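Local coordinates for protein 4-oxalmesaconate hydratase (Pseudomonas putida, PDB 5CGZ) that catalyses the zinc-dependent hydration of 4-carboxy-2-hydroxymuconate, the enol form of oxalomesaconate, in the third step of gallate degradation, at residues F109-D117 and L125-A133; M1-S11 and G29-G40. All blocks are in the same frame, centred on the assembly; numbering follows the deposited sequence. Where two conformers were deposited one is given.

Contact 1 (F109-D117 and L125-A133); sequences FVLSHSLKD and LAMHLAQEA
S112, H113 and L115 pack against A126, M127 and H128 in a largely buried contact without hydrogen bonds between the segments: the end of strand 110-112 and the loop after it lie on helix 122-138, near the zinc site. Strand and helix run nearly antiparallel, at 159°. M127 and L115 contribute the largest shares. With CG anti to the backbone N (chi1 172°) and bends beyond, M127's flexible thioether curls round the H113 carbonyl, M127 CB lying 3.1 Å from H113 O. M127 SD rests 3.8 Å from S112 CB and accepts a weak N-H bond from Q131 NE2. L115 crosses M127 at about a right angle, CD2 touching M127 CG at 3.6 Å; the same methyl sits over the centre of the H128 ring, 3.5 Å from its centroid, in a CH-pi contact. Replacing M127 with an alanine would probably open a gap beneath S112 and L115 and leave the Q131 amide without its sulfur partner. Small A126 lets the H113 ring come near; that ring also stacks on the zinc ligand H123 and bonds A9 N through NE2. A helix on a parallel strand is typical of a Rossmann-like fold; here, consistent with the MshB deacetylase family, the following loop borders the zinc site.

Contact 2 (M1-S11 and G29-G40); sequences MKSALVVSAHS and GYAMHVVCLSFG. With ZN (zinc ion), chain C.
The Y30 ring has K2 over one face, K2 CB 4.2 Å from its centroid and 15° off the normal, while the backbone of S3 meets its edge. The long aliphatic part of lysine suits this cover, and its ammonium forms a salt bridge with E108, whose carboxylate also takes the Y30 hydroxyl. At the far end, the H10 ring carries A9 CB over one face, and S38 OG lies at its edge, 3.2 Å from H10 CD2. H10 ND1 binds zinc at 2.1 Å, and NE2 is hydrogen-bonded to D122, a second-shell carboxylate that, with the zinc bond, probably helps to fix the ring's rotation.

Between these rings, strands 3-8 and 31-36 run parallel, joined by alternating backbone bonds from A31 N to K2 O through L37 N to S8 O. On one face, A4 is small enough to admit M32, whose chain, bent at chi2 and chi3, brings SD 3.6 Å from A4 CB; V6 and V34 continue this layer. On the other, L5 lies alongside H33, pointing the same way, and reaches V35.

Beyond the strands, hydroxyls tie the loops: S38 OG donates to A9 O at 2.8 Å, and S11 OG reaches F39 O at 3.0 Å from above the carbonyl plane. G40 has positive phi, and a CB there would come within 3.1 Å of H10 CB. G29 ends the connecting helix in a Schellman motif.

D13, E44, H123 and a water complete the zinc sphere, at the C-terminal ends of parallel strands in a Rossmann-like sheet, consistent with the MshB deacetylase (PIG-L) family.

From the N terminus, strand 3-8 leads past H10 into helix 13-27 and returns through strand 31-36, so contact 2 closes a beta-alpha-beta loop first. Contact 1 comes later in series, neither nested in it nor crossing it: strand 110-112 runs into a loop past the zinc site, and helix 122-138 then folds back along the strand, closing a much shorter loop. The two meet in the sheet, where strand 110-112 is the other neighbour of strand 3-8; V7 N is hydrogen-bonded to L111 O at 2.8 Å between these strands, and S112 OG reaches V7 O at 2.7 Å. A126 CB packs on A9 CB, bringing helix 122-138 with its zinc ligand H123 up to the loop that supplies H10.

Contact 1 (F109-D117 and L125-A133)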
ATOM      1  N   PHE A 109      20.029 -16.052 -12.060  1.00 29.29           N
ATOM      2  CA  PHE A 109      19.293 -15.185 -11.147  1.00 28.01           C
ATOM      3  C   PHE A 109      20.228 -14.115 -10.610  1.00 34.17           C
ATOM      4  O   PHE A 109      21.455 -14.230 -10.734  1.00 30.01           O
ATOM      5  CB  PHE A 109      18.646 -15.993 -10.001  1.00 30.66           C
ATOM      6  CG  PHE A 109      19.634 -16.672  -9.072  1.00 28.31           C
ATOM      7  CD1 PHE A 109      20.153 -15.997  -7.973  1.00 25.80           C
ATOM      8  CD2 PHE A 109      20.010 -17.993  -9.279  1.00 29.26           C
ATOM      9  CE1 PHE A 109      21.049 -16.621  -7.106  1.00 28.72           C
ATOM     10  CE2 PHE A 109      20.902 -18.627  -8.418  1.00 31.21           C
ATOM     11  CZ  PHE A 109      21.426 -17.939  -7.332  1.00 30.07           C
ATOM     12  N   VAL A 110      19.641 -13.065 -10.043  1.00 32.27           N
ATOM     13  CA  VAL A 110      20.402 -11.936  -9.520  1.00 26.10           C
ATOM     14  C   VAL A 110      19.975 -11.605  -8.090  1.00 29.62           C
ATOM     15  O   VAL A 110      18.783 -11.578  -7.781  1.00 28.52           O
ATOM     16  CB  VAL A 110      20.217 -10.687 -10.397  1.00 25.15           C
ATOM     17  CG1 VAL A 110      21.170  -9.577  -9.953  1.00 24.95           C
ATOM     18  CG2 VAL A 110      20.432 -11.037 -11.859  1.00 27.51           C
ATOM     19  N   LEU A 111      20.948 -11.357  -7.218  1.00 26.93           N
ATOM     20  CA  LEU A 111      20.650 -10.898  -5.861  1.00 27.44           C
ATOM     21  C   LEU A 111      21.168  -9.476  -5.680  1.00 31.56           C
ATOM     22  O   LEU A 111      22.304  -9.173  -6.060  1.00 31.23           O
ATOM     23  CB  LEU A 111      21.291 -11.819  -4.818  1.00 29.39           C
ATOM     24  CG  LEU A 111      21.081 -13.323  -4.963  1.00 29.04           C
ATOM     25  CD1 LEU A 111      21.664 -14.042  -3.762  1.00 29.52           C
ATOM     26  CD2 LEU A 111      19.599 -13.626  -5.103  1.00 28.84           C
ATOM     27  N   SER A 112      20.345  -8.594  -5.118  1.00 28.69           N
ATOM     28  CA  SER A 112      20.824  -7.257  -4.777  1.00 24.42           C
ATOM     29  C   SER A 112      19.991  -6.691  -3.622  1.00 28.24           C
ATOM     30  O   SER A 112      19.297  -7.448  -2.933  1.00 29.08           O
ATOM     31  CB  SER A 112      20.797  -6.334  -6.004  1.00 27.93           C
ATOM     32  OG  SER A 112      21.588  -5.172  -5.782  1.00 25.59           O
ATOM     33  N   HIS A 113      20.054  -5.373  -3.419  1.00 27.51           N
ATOM     34  CA  HIS A 113      19.448  -4.728  -2.238  1.00 29.80           C
ATOM     35  C   HIS A 113      17.956  -4.418  -2.389  1.00 28.27           C
ATOM     36  O   HIS A 113      17.426  -4.410  -3.494  1.00 27.42           O
ATOM     37  CB  HIS A 113      20.178  -3.416  -1.915  1.00 27.76           C
ATOM     38  CG  HIS A 113      21.626  -3.587  -1.583  1.00 27.70           C
ATOM     39  ND1 HIS A 113      22.091  -3.659  -0.282  1.00 30.85           N
ATOM     40  CD2 HIS A 113      22.722  -3.676  -2.370  1.00 29.27           C
ATOM     41  CE1 HIS A 113      23.402  -3.794  -0.288  1.00 29.08           C
ATOM     42  NE2 HIS A 113      23.814  -3.805  -1.547  1.00 31.33           N
ATOM     43  N   SER A 114      17.292  -4.123  -1.275  1.00 29.16           N
ATOM     44  CA  SER A 114      15.901  -3.676  -1.316  1.00 28.62           C
ATOM     45  C   SER A 114      15.810  -2.335  -2.035  1.00 29.59           C
ATOM     46  O   SER A 114      16.775  -1.565  -2.046  1.00 29.15           O
ATOM     47  CB  SER A 114      15.324  -3.559   0.107  1.00 30.31           C
ATOM     48  OG  SER A 114      16.026  -2.584   0.869  1.00 32.53           O
ATOM     49  N   LEU A 115      14.650  -2.042  -2.617  1.00 30.71           N
ATOM     50  CA  LEU A 115      14.475  -0.811  -3.394  1.00 31.07           C
ATOM     51  C   LEU A 115      14.173   0.402  -2.518  1.00 35.07           C
ATOM     52  O   LEU A 115      14.193   1.528  -2.991  1.00 35.80           O
ATOM     53  CB  LEU A 115      13.369  -0.988  -4.444  1.00 36.49           C
ATOM     54  CG  LEU A 115      13.920  -1.472  -5.797  1.00 37.88           C
ATOM     55  CD1 LEU A 115      12.870  -1.475  -6.882  1.00 45.75           C
ATOM     56  CD2 LEU A 115      15.110  -0.601  -6.223  1.00 41.94           C
ATOM     57  N   LYS A 116      13.890   0.171  -1.241  1.00 30.89           N
ATOM     58  CA  LYS A 116      13.797   1.263  -0.283  1.00 30.30           C
ATOM     59  C   LYS A 116      14.746   0.982   0.868  1.00 32.43           C
ATOM     60  O   LYS A 116      14.935  -0.172   1.260  1.00 29.03           O
ATOM     61  CB  LYS A 116      12.368   1.442   0.236  1.00 32.36           C
ATOM     62  CG  LYS A 116      11.371   1.820  -0.849  1.00 45.63           C
ATOM     63  CD  LYS A 116      10.018   2.188  -0.247  1.00 63.15           C
ATOM     64  CE  LYS A 116       9.023   2.650  -1.314  1.00 64.52           C
ATOM     65  NZ  LYS A 116       7.781   3.229  -0.711  1.00 71.65           N
ATOM     66  N   ASP A 117      15.343   2.042   1.403  1.00 29.88           N
ATOM     67  CA  ASP A 117      16.251   1.918   2.534  1.00 31.18           C
ATOM     68  C   ASP A 117      16.495   3.299   3.120  1.00 35.79           C
ATOM     69  O   ASP A 117      17.356   4.040   2.640  1.00 33.49           O
ATOM     70  CB  ASP A 117      17.567   1.276   2.102  1.00 29.78           C
ATOM     71  CG  ASP A 117      18.443   0.880   3.281  1.00 35.83           C
ATOM     72  OD1 ASP A 117      18.305   1.466   4.383  1.00 33.93           O
ATOM     73  OD2 ASP A 117      19.275  -0.032   3.097  1.00 33.59           O
ATOM     74  N   LEU A 125      20.161   2.306  -4.955  1.00 28.97           N
ATOM     75  CA  LEU A 125      20.826   2.646  -6.209  1.00 27.94           C
ATOM     76  C   LEU A 125      21.451   1.394  -6.828  1.00 30.47           C
ATOM     77  O   LEU A 125      21.332   1.158  -8.026  1.00 29.56           O
ATOM     78  CB  LEU A 125      21.888   3.721  -5.999  1.00 30.58           C
ATOM     79  CG  LEU A 125      22.745   4.025  -7.238  1.00 35.62           C
ATOM     80  CD1 LEU A 125      21.876   4.430  -8.430  1.00 26.48           C
ATOM     81  CD2 LEU A 125      23.761   5.115  -6.914  1.00 31.36           C
ATOM     82  N   ALA A 126      22.098   0.584  -5.995  1.00 28.70           N
ATOM     83  CA  ALA A 126      22.696  -0.668  -6.454  1.00 27.89           C
ATOM     84  C   ALA A 126      21.650  -1.570  -7.108  1.00 32.38           C
ATOM     85  O   ALA A 126      21.902  -2.164  -8.165  1.00 30.70           O
ATOM     86  CB  ALA A 126      23.372  -1.399  -5.290  1.00 27.20           C
ATOM     87  N   MET A 127      20.476  -1.679  -6.486  1.00 26.76           N
ATOM     88  CA  MET A 127      19.438  -2.542  -7.049  1.00 29.57           C
ATOM     89  C   MET A 127      18.870  -1.951  -8.347  1.00 29.78           C
ATOM     90  O   MET A 127      18.568  -2.692  -9.288  1.00 31.56           O
ATOM     91  CB  MET A 127      18.323  -2.794  -6.025  1.00 27.22           C
ATOM     92  CG  MET A 127      17.103  -3.533  -6.598  1.00 26.18           C
ATOM     93  SD  MET A 127      17.461  -5.150  -7.333  1.00 29.15           S
ATOM     94  CE  MET A 127      16.975  -6.282  -6.015  1.00 23.69           C
ATOM     95  N   HIS A 128      18.739  -0.626  -8.415  1.00 27.02           N
ATOM     96  CA  HIS A 128      18.276   0.011  -9.650  1.00 28.82           C
ATOM     97  C   HIS A 128      19.276  -0.195 -10.789  1.00 34.03           C
ATOM     98  O   HIS A 128      18.874  -0.438 -11.929  1.00 29.42           O
ATOM     99  CB  HIS A 128      18.020   1.507  -9.432  1.00 29.55           C
ATOM    100  CG  HIS A 128      16.653   1.797  -8.902  1.00 41.26           C
ATOM    101  ND1 HIS A 128      16.429   2.596  -7.800  1.00 43.10           N
ATOM    102  CD2 HIS A 128      15.433   1.373  -9.313  1.00 39.76           C
ATOM    103  CE1 HIS A 128      15.131   2.658  -7.562  1.00 41.07           C
ATOM    104  NE2 HIS A 128      14.505   1.924  -8.463  1.00 47.42           N
ATOM    105  N   LEU A 129      20.571  -0.113 -10.475  1.00 29.22           N
ATOM    106  CA  LEU A 129      21.616  -0.434 -11.450  1.00 31.89           C
ATOM    107  C   LEU A 129      21.490  -1.876 -11.922  1.00 30.63           C
ATOM    108  O   LEU A 129      21.510  -2.156 -13.122  1.00 30.48           O
ATOM    109  CB  LEU A 129      23.007  -0.208 -10.856  1.00 28.53           C
ATOM    110  CG  LEU A 129      23.482   1.239 -10.899  1.00 41.35           C
ATOM    111  CD1 LEU A 129      24.731   1.415 -10.040  1.00 34.88           C
ATOM    112  CD2 LEU A 129      23.746   1.648 -12.350  1.00 38.90           C
ATOM    113  N   ALA A 130      21.358  -2.787 -10.961  1.00 28.95           N
ATOM    114  CA  ALA A 130      21.231  -4.204 -11.262  1.00 29.24           C
ATOM    115  C   ALA A 130      20.046  -4.459 -12.187  1.00 31.41           C
ATOM    116  O   ALA A 130      20.161  -5.196 -13.162  1.00 27.93           O
ATOM    117  CB  ALA A 130      21.086  -5.017  -9.967  1.00 25.55           C
ATOM    118  N   GLN A 131      18.906  -3.839 -11.891  1.00 26.28           N
ATOM    119  CA  GLN A 131      17.711  -4.089 -12.687  1.00 27.73           C
ATOM    120  C   GLN A 131      17.787  -3.447 -14.062  1.00 30.16           C
ATOM    121  O   GLN A 131      17.442  -4.085 -15.061  1.00 29.25           O
ATOM    122  CB  GLN A 131      16.457  -3.609 -11.953  1.00 27.96           C
ATOM    123  CG  GLN A 131      16.079  -4.522 -10.803  1.00 27.37           C
ATOM    124  CD  GLN A 131      14.738  -4.162 -10.182  1.00 34.89           C
ATOM    125  OE1 GLN A 131      13.827  -3.700 -10.864  1.00 36.87           O
ATOM    126  NE2 GLN A 131      14.610  -4.393  -8.883  1.00 28.47           N
ATOM    127  N   GLU A 132      18.231  -2.194 -14.130  1.00 29.79           N
ATOM    128  CA  GLU A 132      18.263  -1.535 -15.425  1.00 30.78           C
ATOM    129  C   GLU A 132      19.343  -2.167 -16.317  1.00 29.64           C
ATOM    130  O   GLU A 132      19.118  -2.357 -17.514  1.00 30.95           O
ATOM    131  CB  GLU A 132      18.483  -0.018 -15.298  1.00 26.54           C
ATOM    132  CG  GLU A 132      18.198   0.680 -16.648  1.00 32.38           C
ATOM    133  CD  GLU A 132      18.278   2.196 -16.602  1.00 37.15           C
ATOM    134  OE1 GLU A 132      18.814   2.742 -15.617  1.00 35.10           O
ATOM    135  OE2 GLU A 132      17.799   2.842 -17.566  1.00 35.81           O
ATOM    136  N   ALA A 133      20.501  -2.512 -15.744  1.00 27.00           N
ATOM    137  CA  ALA A 133      21.561  -3.154 -16.538  1.00 29.84           C
ATOM    138  C   ALA A 133      21.080  -4.487 -17.115  1.00 34.06           C
ATOM    139  O   ALA A 133      21.413  -4.854 -18.250  1.00 31.78           O
ATOM    140  CB  ALA A 133      22.819  -3.367 -15.701  1.00 28.96           C
TER

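Contact 2 (M1-S11 and G29-G40)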
ATOM      1  N   MET A   1      28.538 -23.036 -18.382  1.00 36.42           N
ATOM      2  CA  MET A   1      28.280 -23.394 -16.997  1.00 38.36           C
ATOM      3  C   MET A   1      27.101 -22.616 -16.425  1.00 36.86           C
ATOM      4  O   MET A   1      26.847 -21.488 -16.830  1.00 36.69           O
ATOM      5  CB  MET A   1      29.511 -23.144 -16.136  1.00 37.28           C
ATOM      6  CG  MET A   1      29.338 -23.662 -14.716  1.00 46.66           C
ATOM      7  SD  MET A   1      30.913 -23.955 -13.914  1.00 54.48           S
ATOM      8  CE  MET A   1      30.415 -24.309 -12.226  1.00 55.43           C
ATOM      9  N   LYS A   2      26.379 -23.225 -15.490  1.00 35.44           N
ATOM     10  CA  LYS A   2      25.345 -22.506 -14.758  1.00 38.12           C
ATOM     11  C   LYS A   2      26.010 -21.377 -13.979  1.00 36.15           C
ATOM     12  O   LYS A   2      27.099 -21.552 -13.421  1.00 35.63           O
ATOM     13  CB  LYS A   2      24.578 -23.449 -13.828  1.00 35.94           C
ATOM     14  CG  LYS A   2      23.734 -24.488 -14.567  1.00 31.97           C
ATOM     15  CD  LYS A   2      23.356 -25.649 -13.661  1.00 40.91           C
ATOM     16  CE  LYS A   2      22.352 -25.229 -12.611  1.00 42.53           C
ATOM     17  NZ  LYS A   2      21.114 -24.689 -13.260  1.00 41.80           N
ATOM     18  N   SER A   3      25.353 -20.224 -13.936  0.88 35.50           N
ATOM     19  CA  SER A   3      25.934 -19.055 -13.286  0.88 34.41           C
ATOM     20  C   SER A   3      24.864 -18.193 -12.619  0.88 33.30           C
ATOM     21  O   SER A   3      23.672 -18.345 -12.890  0.88 32.29           O
ATOM     22  CB  SER A   3      26.709 -18.230 -14.310  0.88 35.93           C
ATOM     23  OG  SER A   3      25.807 -17.637 -15.233  0.88 39.52           O
ATOM     24  N   ALA A   4      25.295 -17.290 -11.745  1.00 33.13           N
ATOM     25  CA  ALA A   4      24.385 -16.328 -11.122  1.00 36.04           C
ATOM     26  C   ALA A   4      25.185 -15.135 -10.623  1.00 35.86           C
ATOM     27  O   ALA A   4      26.414 -15.200 -10.504  1.00 32.25           O
ATOM     28  CB  ALA A   4      23.579 -16.976  -9.971  1.00 29.91           C
ATOM     29  N   LEU A   5      24.480 -14.049 -10.330  1.00 31.97           N
ATOM     30  CA  LEU A   5      25.106 -12.757 -10.104  1.00 28.22           C
ATOM     31  C   LEU A   5      24.621 -12.108  -8.813  1.00 32.54           C
ATOM     32  O   LEU A   5      23.422 -12.123  -8.501  1.00 31.27           O
ATOM     33  CB  LEU A   5      24.817 -11.828 -11.294  1.00 26.59           C
ATOM     34  CG  LEU A   5      25.328 -10.390 -11.178  1.00 30.51           C
ATOM     35  CD1 LEU A   5      26.862 -10.373 -11.205  1.00 30.04           C
ATOM     36  CD2 LEU A   5      24.747  -9.510 -12.288  1.00 27.96           C
ATOM     37  N   VAL A   6      25.553 -11.527  -8.071  1.00 28.96           N
ATOM     38  CA  VAL A   6      25.207 -10.747  -6.893  1.00 28.21           C
ATOM     39  C   VAL A   6      25.725  -9.327  -7.093  1.00 31.38           C
ATOM     40  O   VAL A   6      26.903  -9.134  -7.391  1.00 32.44           O
ATOM     41  CB  VAL A   6      25.798 -11.366  -5.607  1.00 30.92           C
ATOM     42  CG1 VAL A   6      25.478 -10.502  -4.381  1.00 27.04           C
ATOM     43  CG2 VAL A   6      25.276 -12.779  -5.432  1.00 25.13           C
ATOM     44  N   VAL A   7      24.844  -8.336  -6.973  1.00 30.75           N
ATOM     45  CA  VAL A   7      25.268  -6.936  -7.060  1.00 25.78           C
ATOM     46  C   VAL A   7      25.211  -6.263  -5.687  1.00 36.32           C
ATOM     47  O   VAL A   7      24.133  -5.993  -5.148  1.00 28.93           O
ATOM     48  CB  VAL A   7      24.419  -6.146  -8.051  1.00 30.72           C
ATOM     49  CG1 VAL A   7      24.946  -4.716  -8.171  1.00 29.94           C
ATOM     50  CG2 VAL A   7      24.437  -6.834  -9.407  1.00 29.15           C
ATOM     51  N   SER A   8      26.395  -6.003  -5.145  1.00 29.31           N
ATOM     52  CA  SER A   8      26.586  -5.516  -3.787  1.00 32.12           C
ATOM     53  C   SER A   8      26.970  -4.030  -3.806  1.00 34.54           C
ATOM     54  O   SER A   8      27.936  -3.660  -4.474  1.00 36.41           O
ATOM     55  CB  SER A   8      27.674  -6.368  -3.117  1.00 31.47           C
ATOM     56  OG  SER A   8      27.872  -6.036  -1.765  1.00 34.92           O
ATOM     57  N   ALA A   9      26.225  -3.168  -3.113  1.00 31.54           N
ATOM     58  CA  ALA A   9      26.549  -1.732  -3.142  1.00 33.30           C
ATOM     59  C   ALA A   9      27.930  -1.456  -2.537  1.00 33.91           C
ATOM     60  O   ALA A   9      28.739  -0.708  -3.088  1.00 33.95           O
ATOM     61  CB  ALA A   9      25.496  -0.921  -2.404  1.00 30.01           C
ATOM     62  N   HIS A  10      28.172  -2.070  -1.388  1.00 32.14           N
ATOM     63  CA  HIS A  10      29.426  -1.942  -0.667  1.00 35.61           C
ATOM     64  C   HIS A  10      30.014  -3.337  -0.541  1.00 40.39           C
ATOM     65  O   HIS A  10      29.273  -4.317  -0.546  1.00 39.16           O
ATOM     66  CB  HIS A  10      29.182  -1.305   0.698  1.00 28.85           C
ATOM     67  CG  HIS A  10      28.303  -0.093   0.637  1.00 37.65           C
ATOM     68  ND1 HIS A  10      27.027  -0.066   1.168  1.00 31.78           N
ATOM     69  CD2 HIS A  10      28.501   1.124   0.076  1.00 30.80           C
ATOM     70  CE1 HIS A  10      26.489   1.123   0.954  1.00 33.05           C
ATOM     71  NE2 HIS A  10      27.362   1.863   0.290  1.00 32.46           N
ATOM     72  N   SER A  11      31.329  -3.433  -0.409  1.00 34.68           N
ATOM     73  CA  SER A  11      31.999  -4.729  -0.488  1.00 37.72           C
ATOM     74  C   SER A  11      31.532  -5.747   0.564  1.00 36.12           C
ATOM     75  O   SER A  11      31.511  -6.934   0.280  1.00 38.15           O
ATOM     76  CB  SER A  11      33.524  -4.543  -0.401  1.00 37.00           C
ATOM     77  OG  SER A  11      33.910  -3.836   0.766  1.00 41.63           O
ATOM     78  N   GLY A  29      26.851 -26.374  -8.424  1.00 34.73           N
ATOM     79  CA  GLY A  29      27.491 -26.270  -9.729  1.00 33.99           C
ATOM     80  C   GLY A  29      27.333 -24.928 -10.429  1.00 42.12           C
ATOM     81  O   GLY A  29      27.486 -24.838 -11.654  1.00 39.86           O
ATOM     82  N   TYR A  30      27.019 -23.885  -9.660  1.00 38.43           N
ATOM     83  CA  TYR A  30      26.907 -22.529 -10.208  1.00 34.38           C
ATOM     84  C   TYR A  30      28.230 -21.795 -10.124  1.00 33.81           C
ATOM     85  O   TYR A  30      28.913 -21.847  -9.093  1.00 34.91           O
ATOM     86  CB  TYR A  30      25.858 -21.703  -9.460  1.00 32.86           C
ATOM     87  CG  TYR A  30      24.425 -22.017  -9.783  1.00 34.41           C
ATOM     88  CD1 TYR A  30      23.812 -23.152  -9.269  1.00 31.82           C
ATOM     89  CD2 TYR A  30      23.670 -21.157 -10.569  1.00 30.62           C
ATOM     90  CE1 TYR A  30      22.492 -23.430  -9.542  1.00 31.71           C
ATOM     91  CE2 TYR A  30      22.346 -21.428 -10.851  1.00 30.40           C
ATOM     92  CZ  TYR A  30      21.761 -22.563 -10.333  1.00 34.48           C
ATOM     93  OH  TYR A  30      20.445 -22.843 -10.608  1.00 32.01           O
ATOM     94  N   ALA A  31      28.583 -21.105 -11.206  1.00 35.65           N
ATOM     95  CA  ALA A  31      29.651 -20.117 -11.161  1.00 38.28           C
ATOM     96  C   ALA A  31      29.053 -18.830 -10.612  1.00 37.44           C
ATOM     97  O   ALA A  31      28.388 -18.077 -11.332  1.00 34.30           O
ATOM     98  CB  ALA A  31      30.268 -19.895 -12.544  1.00 33.04           C
ATOM     99  N   MET A  32      29.259 -18.607  -9.321  1.00 35.92           N
ATOM    100  CA  MET A  32      28.719 -17.431  -8.661  1.00 35.07           C
ATOM    101  C   MET A  32      29.664 -16.256  -8.845  1.00 34.14           C
ATOM    102  O   MET A  32      30.843 -16.353  -8.518  1.00 35.11           O
ATOM    103  CB  MET A  32      28.490 -17.709  -7.175  1.00 32.23           C
ATOM    104  CG  MET A  32      27.459 -18.816  -6.900  1.00 31.75           C
ATOM    105  SD  MET A  32      25.824 -18.447  -7.592  1.00 35.31           S
ATOM    106  CE  MET A  32      25.494 -16.850  -6.827  1.00 32.12           C
ATOM    107  N   HIS A  33      29.145 -15.151  -9.374  1.00 30.88           N
ATOM    108  CA  HIS A  33      29.943 -13.936  -9.538  1.00 29.95           C
ATOM    109  C   HIS A  33      29.374 -12.768  -8.736  1.00 33.43           C
ATOM    110  O   HIS A  33      28.168 -12.509  -8.766  1.00 31.59           O
ATOM    111  CB  HIS A  33      30.031 -13.537 -11.014  1.00 30.87           C
ATOM    112  CG  HIS A  33      30.954 -12.383 -11.261  1.00 35.44           C
ATOM    113  ND1 HIS A  33      32.298 -12.424 -10.946  1.00 33.79           N
ATOM    114  CD2 HIS A  33      30.726 -11.147 -11.770  1.00 33.65           C
ATOM    115  CE1 HIS A  33      32.858 -11.267 -11.258  1.00 37.41           C
ATOM    116  NE2 HIS A  33      31.925 -10.473 -11.761  1.00 35.96           N
ATOM    117  N   VAL A  34      30.253 -12.054  -8.046  1.00 30.12           N
ATOM    118  CA  VAL A  34      29.868 -10.900  -7.247  1.00 30.69           C
ATOM    119  C   VAL A  34      30.463  -9.618  -7.825  1.00 39.37           C
ATOM    120  O   VAL A  34      31.673  -9.539  -8.072  1.00 33.87           O
ATOM    121  CB  VAL A  34      30.326 -11.060  -5.784  1.00 31.41           C
ATOM    122  CG1 VAL A  34      30.001  -9.813  -4.959  1.00 29.11           C
ATOM    123  CG2 VAL A  34      29.680 -12.283  -5.166  1.00 30.08           C
ATOM    124  N   VAL A  35      29.612  -8.624  -8.058  1.00 32.98           N
ATOM    125  CA  VAL A  35      30.080  -7.270  -8.330  1.00 32.48           C
ATOM    126  C   VAL A  35      29.896  -6.408  -7.079  1.00 35.74           C
ATOM    127  O   VAL A  35      28.772  -6.251  -6.593  1.00 32.70           O
ATOM    128  CB  VAL A  35      29.329  -6.605  -9.496  1.00 33.97           C
ATOM    129  CG1 VAL A  35      29.742  -5.140  -9.617  1.00 30.02           C
ATOM    130  CG2 VAL A  35      29.575  -7.342 -10.802  1.00 29.99           C
ATOM    131  N   CYS A  36      30.997  -5.864  -6.561  1.00 31.02           N
ATOM    132  CA  CYS A  36      30.953  -4.855  -5.504  1.00 32.56           C
ATOM    133  C   CYS A  36      31.119  -3.476  -6.119  1.00 33.03           C
ATOM    134  O   CYS A  36      32.196  -3.142  -6.610  1.00 33.95           O
ATOM    135  CB  CYS A  36      32.048  -5.087  -4.470  1.00 30.99           C
ATOM    136  SG  CYS A  36      31.959  -6.664  -3.622  1.00 35.53           S
ATOM    137  N   LEU A  37      30.063  -2.672  -6.094  1.00 29.88           N
ATOM    138  CA  LEU A  37      30.101  -1.387  -6.781  1.00 32.47           C
ATOM    139  C   LEU A  37      31.082  -0.432  -6.101  1.00 33.66           C
ATOM    140  O   LEU A  37      31.739   0.374  -6.765  1.00 33.87           O
ATOM    141  CB  LEU A  37      28.701  -0.767  -6.852  1.00 30.79           C
ATOM    142  CG  LEU A  37      27.675  -1.554  -7.681  1.00 32.50           C
ATOM    143  CD1 LEU A  37      26.271  -0.980  -7.509  1.00 31.47           C
ATOM    144  CD2 LEU A  37      28.063  -1.586  -9.153  1.00 27.82           C
ATOM    145  N   SER A  38      31.180  -0.534  -4.779  1.00 32.77           N
ATOM    146  CA  SER A  38      32.114   0.282  -4.007  1.00 33.53           C
ATOM    147  C   SER A  38      32.637  -0.557  -2.853  1.00 35.76           C
ATOM    148  O   SER A  38      32.255  -1.713  -2.715  1.00 37.84           O
ATOM    149  CB  SER A  38      31.442   1.560  -3.489  1.00 32.73           C
ATOM    150  OG  SER A  38      30.627   1.276  -2.361  1.00 34.55           O
ATOM    151  N   PHE A  39      33.498   0.013  -2.018  1.00 32.50           N
ATOM    152  CA  PHE A  39      34.046  -0.738  -0.894  1.00 33.54           C
ATOM    153  C   PHE A  39      33.395  -0.376   0.438  1.00 38.82           C
ATOM    154  O   PHE A  39      33.761  -0.935   1.476  1.00 36.55           O
ATOM    155  CB  PHE A  39      35.560  -0.513  -0.788  1.00 36.21           C
ATOM    156  CG  PHE A  39      36.341  -1.020  -1.975  1.00 35.52           C
ATOM    157  CD1 PHE A  39      36.731  -2.351  -2.052  1.00 36.43           C
ATOM    158  CD2 PHE A  39      36.700  -0.161  -3.000  1.00 35.66           C
ATOM    159  CE1 PHE A  39      37.456  -2.818  -3.134  1.00 37.18           C
ATOM    160  CE2 PHE A  39      37.428  -0.617  -4.091  1.00 37.48           C
ATOM    161  CZ  PHE A  39      37.810  -1.944  -4.159  1.00 36.29           C
ATOM    162  N   GLY A  40      32.447   0.563   0.419  1.00 35.35           N
ATOM    163  CA  GLY A  40      31.882   1.088   1.661  1.00 33.08           C
ATOM    164  C   GLY A  40      32.954   1.831   2.442  1.00 35.16           C
ATOM    165  O   GLY A  40      32.922   1.904   3.677  1.00 35.29           O
TER
HETATM  166 ZN    ZN C 301      26.021  -1.460   2.303  1.00 35.03          ZN
HETATM  167  O   HOH W   1      25.807  -2.082   4.707  1.00 47.84           O